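Local coordinates for protein acylphosphatase (Coxiella burnetii, PDB 3TRG) that catalyses the hydrolysis of acyl phosphates to a carboxylate and inorganic phosphate, at residues K45-S48 with V52-V55; I65-L70 with V82-I87; W69-E72 with A78-N81. All blocks are in the same frame, centred on the assembly; numbering follows the deposited sequence.

Interaction 1: residues K45-S48 with V52-V55; sequences KNLS and VELV
Lys45 and Glu53 leave the same face of the sheet and run side by side, the lysine CG between its backbone N and carbonyl carbon (chi1 69°), the glutamate CG anti to its N (chi1 -178°) on a chain extended beyond it. A bend at chi3 (-82°) carries the lysine amine on to 4.6 Å from Glu53 OE1, too far for a salt bridge. A water lies between them; it donates to Glu53 OE1 at 2.7 Å and accepts only a weak bond from Lys45 NZ. Leu47 crosses the glutamate from the turn side, its CD2 3.5 Å from Glu53 OE1. The other carboxylate oxygen, OE2, is hydrogen-bonded to His15, so both oxygens have partners.

Beneath these side chains the two residues form an antiparallel hydrogen-bonded pair, with Lys45 N to Glu53 O at 2.8 Å and Glu53 N to Lys45 O at 2.9 Å, both nearly straight. Asn46 and Val52 follow as the non-hydrogen-bonded pair on the other face, where Asn46 ND2 makes van der Waals contact with Val52 CG2 at 3.5 Å. Asn46 is a predicted active-site residue; the hydrogen bond of ND2 goes to Val22 O, and its side chain neighbours Arg28, likewise a predicted active-site residue. Val52 of the hairpin packs on Phe27 of helix 27-37, while strand 11-19 pairs along the far edge of strand 52-57.

Interaction 2: residues I65-L70 with V82-I87; sequences ILTEWL and VNWEEI. With EDO (1,2-ethanediol), chain C.
One face of the Trp84 indole receives the methyl group of Thr67. Thr67 CG2 sits 3.9 Å from the centroid of the five-membered ring and only 10° off its normal, a CH-pi contact displaced toward the CD1 side of the indole, with CD1 itself 3.9 Å from the methyl. The two side chains cross at about a right angle, and Thr67 CB lies above the same face, near CD1 and NE1. The threonine's rotation accounts for which branch does the touching: OG1 stands between the backbone N and carbonyl carbon (chi1 61°) and is hydrogen-bonded to Met64 O one turn earlier in the helix, which leaves CG2 to meet the ring.

Helix 60-69 packs here on one face of the sheet in the ferredoxin-like alpha+beta sandwich of acylphosphatases, against strand 78-87, an outermost strand. Val82 and Trp84, two residues apart on that strand, both direct their side chains at the helix. About one turn farther along the chain from Thr67, Val82 CG2 touches Leu70 CB at 3.9 Å and comes within 3.7 Å of Leu70 O. Leu70 and Val82 are buried, and each reaches strand 11-19 through Val16; Leu70 also packs on Val31 of helix 27-37. On the opposite face of strand 78-87, a 1,2-ethanediol, probably from the crystallisation liquor and doubtful in its exact position, is hydrogen-bonded to Glu85, His15 and Thr17.

Interaction 3: residues W69-E72 with A78-N81; sequences WLWE and AVSN
Val79 packs its branches against the backbone where the chain leaves helix 60-69 and loops back to strand 78-87, an edge strand of the ferredoxin-like sheet. Val79 CG2 and CG1 lie 3.3 Å and 3.5 Å from Leu70 O, and Val79 CB is 3.5 Å from Trp71 O. Beside it, Trp71 extends its six-membered ring along the strand: CZ3 comes within 3.7 Å of Ser80 O, and CH2 within 3.5 Å of Asn81 OD1. The Asn81 backbone carbonyl carbon lies over one face of the indole, toward the rim, while the asparagine amide runs alongside with its plane 74° from that of the ring. Trp71 CG opposite the carbonyl carbon (chi1 -75°) brings the ring back over the strand although CB starts away from it.

Farther out, the turn is held by Glu72 N, hydrogen-bonded to Trp69 O at 2.8 Å. On the strand side, Ser80 and Asn81 both face Ser19 in a classic beta bulge, and Ser80 OG is hydrogen-bonded to Ser19 OG. Water links the two backbones: one molecule, in the plane of the indole at its edge, donates to Trp71 O at 2.8 Å and to Val79 O at 2.7 Å.

After the short helix 6-10 come strand 11-19 and helix 27-37, and interaction 1 then closes the short loop between strands 41-46 and 52-57. The chain passes directly from strand 52-57 into helix 60-69, from which interactions 2 and 3 both start. These two are nested: 69-72 with 78-81 closes the shorter loop, inside the one closed by 65-70 with 82-87, and they share Trp69 and Leu70. Interaction 1 stands in series with both, yet touches them through the core, where Leu54 CD2 meets Leu70 CD1 at 4.1 Å. Together the contacts tie a central hairpin, helix 60-69 and the outermost strand 78-87 to one sheet.

Interaction 1: residues K45-S48 with V52-V55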
ATOM      1  N   LYS A  45       3.426   4.671  -5.836  1.00  9.98           N
ATOM      2  CA  LYS A  45       4.472   5.388  -6.542  1.00 11.27           C
ATOM      3  C   LYS A  45       5.590   5.779  -5.591  1.00  8.60           C
ATOM      4  O   LYS A  45       5.426   5.741  -4.368  1.00  7.44           O
ATOM      5  CB  LYS A  45       3.907   6.618  -7.251  1.00 15.57           C
ATOM      6  CG  LYS A  45       3.444   7.703  -6.306  1.00 11.91           C
ATOM      7  CD  LYS A  45       2.637   8.790  -7.025  1.00 18.40           C
ATOM      8  CE  LYS A  45       3.529   9.811  -7.700  1.00 22.63           C
ATOM      9  NZ  LYS A  45       2.806  11.096  -7.923  1.00 24.31           N
ATOM     10  N   ASN A  46       6.732   6.126  -6.169  1.00  8.27           N
ATOM     11  CA  ASN A  46       7.836   6.704  -5.426  1.00  9.27           C
ATOM     12  C   ASN A  46       7.799   8.185  -5.698  1.00 11.09           C
ATOM     13  O   ASN A  46       7.985   8.600  -6.836  1.00 19.34           O
ATOM     14  CB  ASN A  46       9.172   6.160  -5.937  1.00 15.85           C
ATOM     15  CG  ASN A  46       9.628   4.923  -5.193  1.00 24.40           C
ATOM     16  OD1 ASN A  46       9.321   3.805  -5.589  1.00 33.58           O
ATOM     17  ND2 ASN A  46      10.380   5.120  -4.117  1.00 20.85           N
ATOM     18  N   LEU A  47       7.553   8.988  -4.674  1.00  9.34           N
ATOM     19  CA  LEU A  47       7.605  10.430  -4.856  1.00  8.83           C
ATOM     20  C   LEU A  47       9.066  10.836  -5.025  1.00 10.08           C
ATOM     21  O   LEU A  47       9.933  10.397  -4.267  1.00  9.59           O
ATOM     22  CB  LEU A  47       6.960  11.146  -3.665  1.00  8.61           C
ATOM     23  CG  LEU A  47       5.487  10.800  -3.418  1.00  9.52           C
ATOM     24  CD1 LEU A  47       4.998  11.474  -2.147  1.00 10.89           C
ATOM     25  CD2 LEU A  47       4.617  11.192  -4.606  1.00 13.65           C
ATOM     26  N   SER A  48       9.342  11.654  -6.035  1.00  7.80           N
ATOM     27  CA  SER A  48      10.711  12.060  -6.326  1.00  8.97           C
ATOM     28  C   SER A  48      11.343  12.786  -5.139  1.00  9.71           C
ATOM     29  O   SER A  48      10.797  13.767  -4.645  1.00 10.12           O
ATOM     30  CB  SER A  48      10.738  12.943  -7.573  1.00 11.26           C
ATOM     31  OG  SER A  48      12.068  13.243  -7.960  1.00 16.80           O
ATOM     32  N   VAL A  52       7.439   7.021  -0.323  1.00  7.21           N
ATOM     33  CA  VAL A  52       6.597   6.155  -1.133  1.00  8.42           C
ATOM     34  C   VAL A  52       5.148   6.493  -0.795  1.00  9.34           C
ATOM     35  O   VAL A  52       4.823   6.752   0.364  1.00  8.68           O
ATOM     36  CB  VAL A  52       6.896   4.666  -0.865  1.00  7.85           C
ATOM     37  CG1 VAL A  52       5.781   3.774  -1.390  1.00 10.07           C
ATOM     38  CG2 VAL A  52       8.229   4.282  -1.489  1.00 11.44           C
ATOM     39  N   GLU A  53       4.286   6.542  -1.806  1.00  5.87           N
ATOM     40  CA  GLU A  53       2.881   6.850  -1.580  1.00  8.14           C
ATOM     41  C   GLU A  53       2.021   5.760  -2.199  1.00  7.32           C
ATOM     42  O   GLU A  53       2.294   5.302  -3.304  1.00  7.34           O
ATOM     43  CB  GLU A  53       2.508   8.212  -2.176  1.00  7.59           C
ATOM     44  CG  GLU A  53       1.055   8.594  -1.925  1.00  7.32           C
ATOM     45  CD  GLU A  53       0.603   9.799  -2.730  1.00  8.89           C
ATOM     46  OE1 GLU A  53       1.350  10.235  -3.632  1.00  8.40           O
ATOM     47  OE2 GLU A  53      -0.508  10.301  -2.457  1.00  9.46           O
ATOM     48  N   LEU A  54       0.981   5.332  -1.491  1.00  6.23           N
ATOM     49  CA  LEU A  54       0.094   4.316  -2.049  1.00  9.12           C
ATOM     50  C   LEU A  54      -1.343   4.465  -1.575  1.00  8.72           C
ATOM     51  O   LEU A  54      -1.612   5.076  -0.541  1.00  7.35           O
ATOM     52  CB  LEU A  54       0.593   2.898  -1.724  1.00  6.61           C
ATOM     53  CG  LEU A  54       0.654   2.543  -0.235  1.00  7.66           C
ATOM     54  CD1 LEU A  54       0.016   1.185  -0.002  1.00  8.44           C
ATOM     55  CD2 LEU A  54       2.093   2.548   0.249  1.00  8.95           C
ATOM     56  N   VAL A  55      -2.258   3.921  -2.369  1.00  5.64           N
ATOM     57  CA  VAL A  55      -3.627   3.680  -1.948  1.00  5.67           C
ATOM     58  C   VAL A  55      -3.867   2.179  -2.061  1.00  6.25           C
ATOM     59  O   VAL A  55      -3.494   1.550  -3.059  1.00  7.92           O
ATOM     60  CB  VAL A  55      -4.633   4.435  -2.834  1.00  5.82           C
ATOM     61  CG1 VAL A  55      -6.051   3.908  -2.610  1.00  7.57           C
ATOM     62  CG2 VAL A  55      -4.564   5.941  -2.553  1.00  6.87           C
TER
HETATM   63  O   HOH W   1       1.339  12.469  -5.154  0.88 12.28           O

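Interaction 2: residues I65-L70 with V82-I87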
ATOM      1  N   ILE A  65      -2.446  -6.259   7.414  1.00 10.48           N
ATOM      2  CA  ILE A  65      -1.230  -7.018   7.182  1.00  9.67           C
ATOM      3  C   ILE A  65      -0.266  -6.181   6.334  1.00  8.65           C
ATOM      4  O   ILE A  65       0.931  -6.120   6.618  1.00 10.65           O
ATOM      5  CB  ILE A  65      -1.535  -8.354   6.502  1.00  8.23           C
ATOM      6  CG1 ILE A  65      -2.298  -9.263   7.471  1.00 13.72           C
ATOM      7  CG2 ILE A  65      -0.246  -9.028   6.032  1.00 13.09           C
ATOM      8  CD1 ILE A  65      -2.809 -10.520   6.830  1.00 16.83           C
ATOM      9  N   LEU A  66      -0.793  -5.516   5.310  1.00  9.68           N
ATOM     10  CA  LEU A  66       0.035  -4.642   4.479  1.00  9.11           C
ATOM     11  C   LEU A  66       0.693  -3.519   5.278  1.00  9.22           C
ATOM     12  O   LEU A  66       1.897  -3.290   5.147  1.00 11.30           O
ATOM     13  CB  LEU A  66      -0.784  -4.035   3.339  1.00  8.84           C
ATOM     14  CG  LEU A  66       0.002  -3.111   2.406  1.00 10.63           C
ATOM     15  CD1 LEU A  66       1.011  -3.914   1.602  1.00 11.59           C
ATOM     16  CD2 LEU A  66      -0.958  -2.376   1.484  1.00 10.97           C
ATOM     17  N   THR A  67      -0.092  -2.817   6.095  1.00  9.44           N
ATOM     18  CA  THR A  67       0.450  -1.696   6.862  1.00 10.46           C
ATOM     19  C   THR A  67       1.558  -2.135   7.820  1.00 12.81           C
ATOM     20  O   THR A  67       2.483  -1.372   8.083  1.00 14.15           O
ATOM     21  CB  THR A  67      -0.631  -0.894   7.636  1.00 11.02           C
ATOM     22  OG1 THR A  67      -1.298  -1.743   8.578  1.00 12.52           O
ATOM     23  CG2 THR A  67      -1.648  -0.283   6.683  1.00 13.58           C
ATOM     24  N   GLU A  68       1.470  -3.356   8.340  1.00  9.49           N
ATOM     25  CA  GLU A  68       2.528  -3.845   9.217  1.00 10.21           C
ATOM     26  C   GLU A  68       3.770  -4.179   8.399  1.00 11.65           C
ATOM     27  O   GLU A  68       4.893  -3.878   8.802  1.00 14.32           O
ATOM     28  CB  GLU A  68       2.081  -5.058  10.035  1.00 14.17           C
ATOM     29  CG  GLU A  68       3.208  -5.618  10.898  1.00 21.09           C
ATOM     30  CD  GLU A  68       2.732  -6.602  11.949  1.00 29.44           C
ATOM     31  OE1 GLU A  68       1.518  -6.631  12.245  1.00 30.04           O
ATOM     32  OE2 GLU A  68       3.582  -7.343  12.488  1.00 34.19           O
ATOM     33  N   TRP A  69       3.554  -4.786   7.235  1.00  9.15           N
ATOM     34  CA  TRP A  69       4.651  -5.164   6.359  1.00  8.09           C
ATOM     35  C   TRP A  69       5.421  -3.949   5.833  1.00  9.00           C
ATOM     36  O   TRP A  69       6.623  -4.030   5.565  1.00 11.71           O
ATOM     37  CB  TRP A  69       4.136  -6.010   5.190  1.00  9.65           C
ATOM     38  CG  TRP A  69       5.209  -6.312   4.195  1.00 11.08           C
ATOM     39  CD1 TRP A  69       6.129  -7.320   4.262  1.00 11.33           C
ATOM     40  CD2 TRP A  69       5.498  -5.582   2.996  1.00 11.66           C
ATOM     41  NE1 TRP A  69       6.967  -7.267   3.172  1.00 11.34           N
ATOM     42  CE2 TRP A  69       6.597  -6.209   2.381  1.00 11.92           C
ATOM     43  CE3 TRP A  69       4.926  -4.463   2.380  1.00  9.75           C
ATOM     44  CZ2 TRP A  69       7.140  -5.754   1.181  1.00 13.40           C
ATOM     45  CZ3 TRP A  69       5.469  -4.010   1.189  1.00 12.04           C
ATOM     46  CH2 TRP A  69       6.564  -4.656   0.603  1.00 13.86           C
ATOM     47  N   LEU A  70       4.732  -2.822   5.681  1.00  9.28           N
ATOM     48  CA  LEU A  70       5.375  -1.626   5.146  1.00  8.31           C
ATOM     49  C   LEU A  70       6.498  -1.112   6.041  1.00 11.22           C
ATOM     50  O   LEU A  70       7.357  -0.363   5.587  1.00 11.75           O
ATOM     51  CB  LEU A  70       4.346  -0.518   4.883  1.00 10.42           C
ATOM     52  CG  LEU A  70       3.435  -0.750   3.674  1.00 10.16           C
ATOM     53  CD1 LEU A  70       2.319   0.278   3.661  1.00 10.00           C
ATOM     54  CD2 LEU A  70       4.219  -0.713   2.361  1.00  9.95           C
ATOM     55  N   VAL A  82       5.684   4.816   8.781  1.00 11.32           N
ATOM     56  CA  VAL A  82       4.541   4.481   7.949  1.00  9.85           C
ATOM     57  C   VAL A  82       3.357   5.270   8.487  1.00 13.14           C
ATOM     58  O   VAL A  82       2.983   5.131   9.655  1.00 13.31           O
ATOM     59  CB  VAL A  82       4.216   2.982   7.997  1.00  8.99           C
ATOM     60  CG1 VAL A  82       2.982   2.677   7.155  1.00  8.62           C
ATOM     61  CG2 VAL A  82       5.411   2.165   7.529  1.00  8.83           C
ATOM     62  N   ASN A  83       2.788   6.114   7.638  1.00 10.08           N
ATOM     63  CA  ASN A  83       1.699   6.985   8.047  1.00 11.01           C
ATOM     64  C   ASN A  83       0.502   6.670   7.173  1.00 10.51           C
ATOM     65  O   ASN A  83       0.550   6.876   5.967  1.00  9.98           O
ATOM     66  CB  ASN A  83       2.122   8.443   7.874  1.00 12.58           C
ATOM     67  CG  ASN A  83       1.061   9.416   8.321  1.00 20.25           C
ATOM     68  OD1 ASN A  83       0.185   9.080   9.114  1.00 24.33           O
ATOM     69  ND2 ASN A  83       1.136  10.640   7.812  1.00 25.84           N
ATOM     70  N   TRP A  84      -0.561   6.148   7.768  1.00 10.08           N
ATOM     71  CA  TRP A  84      -1.729   5.779   6.979  1.00  8.95           C
ATOM     72  C   TRP A  84      -3.025   6.333   7.547  1.00  9.54           C
ATOM     73  O   TRP A  84      -3.130   6.620   8.739  1.00 10.10           O
ATOM     74  CB  TRP A  84      -1.821   4.257   6.792  1.00  9.43           C
ATOM     75  CG  TRP A  84      -2.117   3.448   8.037  1.00 11.74           C
ATOM     76  CD1 TRP A  84      -1.211   2.889   8.891  1.00 11.90           C
ATOM     77  CD2 TRP A  84      -3.411   3.070   8.525  1.00 11.73           C
ATOM     78  NE1 TRP A  84      -1.861   2.205   9.896  1.00 12.62           N
ATOM     79  CE2 TRP A  84      -3.212   2.301   9.693  1.00 12.80           C
ATOM     80  CE3 TRP A  84      -4.719   3.320   8.096  1.00 11.21           C
ATOM     81  CZ2 TRP A  84      -4.272   1.776  10.432  1.00 12.44           C
ATOM     82  CZ3 TRP A  84      -5.770   2.800   8.830  1.00 11.69           C
ATOM     83  CH2 TRP A  84      -5.541   2.037   9.988  1.00 11.16           C
ATOM     84  N   GLU A  85      -4.008   6.511   6.676  1.00  8.66           N
ATOM     85  CA  GLU A  85      -5.350   6.797   7.148  1.00  8.13           C
ATOM     86  C   GLU A  85      -6.365   6.146   6.231  1.00  7.63           C
ATOM     87  O   GLU A  85      -6.117   5.958   5.039  1.00  7.53           O
ATOM     88  CB  GLU A  85      -5.600   8.306   7.246  1.00 12.54           C
ATOM     89  CG  GLU A  85      -5.842   9.002   5.920  1.00 13.12           C
ATOM     90  CD  GLU A  85      -5.868  10.512   6.054  1.00 17.01           C
ATOM     91  OE1 GLU A  85      -6.953  11.077   6.300  1.00 14.09           O
ATOM     92  OE2 GLU A  85      -4.793  11.130   5.920  1.00 15.59           O
ATOM     93  N   GLU A  86      -7.505   5.781   6.796  1.00  8.20           N
ATOM     94  CA  GLU A  86      -8.602   5.283   5.993  1.00  8.81           C
ATOM     95  C   GLU A  86      -9.178   6.451   5.197  1.00  7.01           C
ATOM     96  O   GLU A  86      -9.211   7.588   5.683  1.00  9.18           O
ATOM     97  CB  GLU A  86      -9.670   4.673   6.897  1.00  7.91           C
ATOM     98  CG  GLU A  86     -10.774   3.979   6.148  1.00  8.67           C
ATOM     99  CD  GLU A  86     -11.795   3.361   7.079  1.00  9.66           C
ATOM    100  OE1 GLU A  86     -11.761   3.660   8.294  1.00 10.33           O
ATOM    101  OE2 GLU A  86     -12.637   2.578   6.591  1.00 10.99           O
ATOM    102  N   ILE A  87      -9.616   6.176   3.972  1.00  7.19           N
ATOM    103  CA  ILE A  87     -10.129   7.220   3.094  1.00  6.56           C
ATOM    104  C   ILE A  87     -11.501   6.875   2.508  1.00  7.21           C
ATOM    105  O   ILE A  87     -11.978   5.738   2.614  1.00  8.32           O
ATOM    106  CB  ILE A  87      -9.144   7.522   1.931  1.00  7.57           C
ATOM    107  CG1 ILE A  87      -8.885   6.263   1.094  1.00  7.11           C
ATOM    108  CG2 ILE A  87      -7.824   8.102   2.465  1.00  8.02           C
ATOM    109  CD1 ILE A  87      -8.049   6.529  -0.161  1.00 10.48           C
TER
HETATM  110  C1  EDO C  97      -2.013   9.434   5.380  1.00 24.86           C
HETATM  111  O1  EDO C  97      -2.858   9.921   4.328  1.00 19.18           O
HETATM  112  C2  EDO C  97      -0.601   9.250   4.843  1.00 30.06           C
HETATM  113  O2  EDO C  97      -0.039  10.517   4.496  1.00 29.85           O

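Interaction 3: residues W69-E72 with A78-N81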
ATOM      1  N   TRP A  69       3.554  -4.786   7.235  1.00  9.15           N
ATOM      2  CA  TRP A  69       4.651  -5.164   6.359  1.00  8.09           C
ATOM      3  C   TRP A  69       5.421  -3.949   5.833  1.00  9.00           C
ATOM      4  O   TRP A  69       6.623  -4.030   5.565  1.00 11.71           O
ATOM      5  CB  TRP A  69       4.136  -6.010   5.190  1.00  9.65           C
ATOM      6  CG  TRP A  69       5.209  -6.312   4.195  1.00 11.08           C
ATOM      7  CD1 TRP A  69       6.129  -7.320   4.262  1.00 11.33           C
ATOM      8  CD2 TRP A  69       5.498  -5.582   2.996  1.00 11.66           C
ATOM      9  NE1 TRP A  69       6.967  -7.267   3.172  1.00 11.34           N
ATOM     10  CE2 TRP A  69       6.597  -6.209   2.381  1.00 11.92           C
ATOM     11  CE3 TRP A  69       4.926  -4.463   2.380  1.00  9.75           C
ATOM     12  CZ2 TRP A  69       7.140  -5.754   1.181  1.00 13.40           C
ATOM     13  CZ3 TRP A  69       5.469  -4.010   1.189  1.00 12.04           C
ATOM     14  CH2 TRP A  69       6.564  -4.656   0.603  1.00 13.86           C
ATOM     15  N   LEU A  70       4.732  -2.822   5.681  1.00  9.28           N
ATOM     16  CA  LEU A  70       5.375  -1.626   5.146  1.00  8.31           C
ATOM     17  C   LEU A  70       6.498  -1.112   6.041  1.00 11.22           C
ATOM     18  O   LEU A  70       7.357  -0.363   5.587  1.00 11.75           O
ATOM     19  CB  LEU A  70       4.346  -0.518   4.883  1.00 10.42           C
ATOM     20  CG  LEU A  70       3.435  -0.750   3.674  1.00 10.16           C
ATOM     21  CD1 LEU A  70       2.319   0.278   3.661  1.00 10.00           C
ATOM     22  CD2 LEU A  70       4.219  -0.713   2.361  1.00  9.95           C
ATOM     23  N   TRP A  71       6.497  -1.515   7.308  1.00 10.56           N
ATOM     24  CA  TRP A  71       7.585  -1.128   8.207  1.00 10.33           C
ATOM     25  C   TRP A  71       8.857  -1.895   7.877  1.00 10.48           C
ATOM     26  O   TRP A  71       9.951  -1.477   8.242  1.00 13.80           O
ATOM     27  CB  TRP A  71       7.208  -1.351   9.672  1.00 12.55           C
ATOM     28  CG  TRP A  71       6.252  -0.341  10.208  1.00 11.14           C
ATOM     29  CD1 TRP A  71       4.894  -0.444  10.257  1.00 11.97           C
ATOM     30  CD2 TRP A  71       6.578   0.931  10.787  1.00 12.35           C
ATOM     31  NE1 TRP A  71       4.354   0.682  10.826  1.00 13.65           N
ATOM     32  CE2 TRP A  71       5.367   1.542  11.162  1.00 12.93           C
ATOM     33  CE3 TRP A  71       7.779   1.609  11.026  1.00 13.55           C
ATOM     34  CZ2 TRP A  71       5.318   2.803  11.759  1.00 13.29           C
ATOM     35  CZ3 TRP A  71       7.727   2.861  11.622  1.00 11.41           C
ATOM     36  CH2 TRP A  71       6.506   3.444  11.979  1.00 12.10           C
ATOM     37  N   GLU A  72       8.703  -3.027   7.197  1.00 10.26           N
ATOM     38  CA  GLU A  72       9.841  -3.839   6.782  1.00 12.37           C
ATOM     39  C   GLU A  72      10.239  -3.519   5.346  1.00 13.18           C
ATOM     40  O   GLU A  72      11.382  -3.153   5.073  1.00 13.54           O
ATOM     41  CB  GLU A  72       9.526  -5.330   6.919  1.00 14.12           C
ATOM     42  CG  GLU A  72      10.661  -6.237   6.461  1.00 19.95           C
ATOM     43  CD  GLU A  72      10.331  -7.713   6.603  1.00 30.30           C
ATOM     44  OE1 GLU A  72       9.214  -8.036   7.060  1.00 34.08           O
ATOM     45  OE2 GLU A  72      11.189  -8.550   6.255  1.00 35.01           O
ATOM     46  N   ALA A  78      15.018   0.607   4.227  1.00 12.72           N
ATOM     47  CA  ALA A  78      15.144   0.982   5.630  1.00 14.97           C
ATOM     48  C   ALA A  78      14.073   2.006   5.975  1.00 12.22           C
ATOM     49  O   ALA A  78      14.309   3.215   5.919  1.00 11.56           O
ATOM     50  CB  ALA A  78      16.528   1.530   5.919  1.00 17.52           C
ATOM     51  N   VAL A  79      12.891   1.503   6.324  1.00 10.06           N
ATOM     52  CA  VAL A  79      11.720   2.339   6.558  1.00 10.17           C
ATOM     53  C   VAL A  79      11.770   3.005   7.929  1.00 12.00           C
ATOM     54  O   VAL A  79      11.991   2.339   8.941  1.00 13.75           O
ATOM     55  CB  VAL A  79      10.417   1.516   6.427  1.00  7.98           C
ATOM     56  CG1 VAL A  79       9.207   2.333   6.852  1.00  8.76           C
ATOM     57  CG2 VAL A  79      10.258   1.005   4.995  1.00 10.36           C
ATOM     58  N   SER A  80      11.567   4.319   7.953  1.00 11.36           N
ATOM     59  CA  SER A  80      11.615   5.085   9.194  1.00 11.54           C
ATOM     60  C   SER A  80      10.224   5.418   9.735  1.00 10.85           C
ATOM     61  O   SER A  80      10.057   5.669  10.931  1.00 11.78           O
ATOM     62  CB  SER A  80      12.413   6.374   8.992  1.00 15.88           C
ATOM     63  OG  SER A  80      11.783   7.209   8.030  1.00 16.76           O
ATOM     64  N   ASN A  81       9.228   5.439   8.857  1.00  9.65           N
ATOM     65  CA  ASN A  81       7.865   5.707   9.289  1.00 11.19           C
ATOM     66  C   ASN A  81       6.841   5.231   8.274  1.00 11.98           C
ATOM     67  O   ASN A  81       7.100   5.231   7.070  1.00 11.60           O
ATOM     68  CB  ASN A  81       7.653   7.199   9.555  1.00 12.63           C
ATOM     69  CG  ASN A  81       6.335   7.481  10.251  1.00 16.78           C
ATOM     70  OD1 ASN A  81       5.992   6.838  11.245  1.00 17.79           O
ATOM     71  ND2 ASN A  81       5.582   8.441   9.724  1.00 20.24           N
TER
HETATM   72  O   HOH W   2      12.610  -1.332   6.837  0.81 11.04           O
HETATM   73  O   HOH W   3      11.001   0.169  10.202  1.00 29.17           O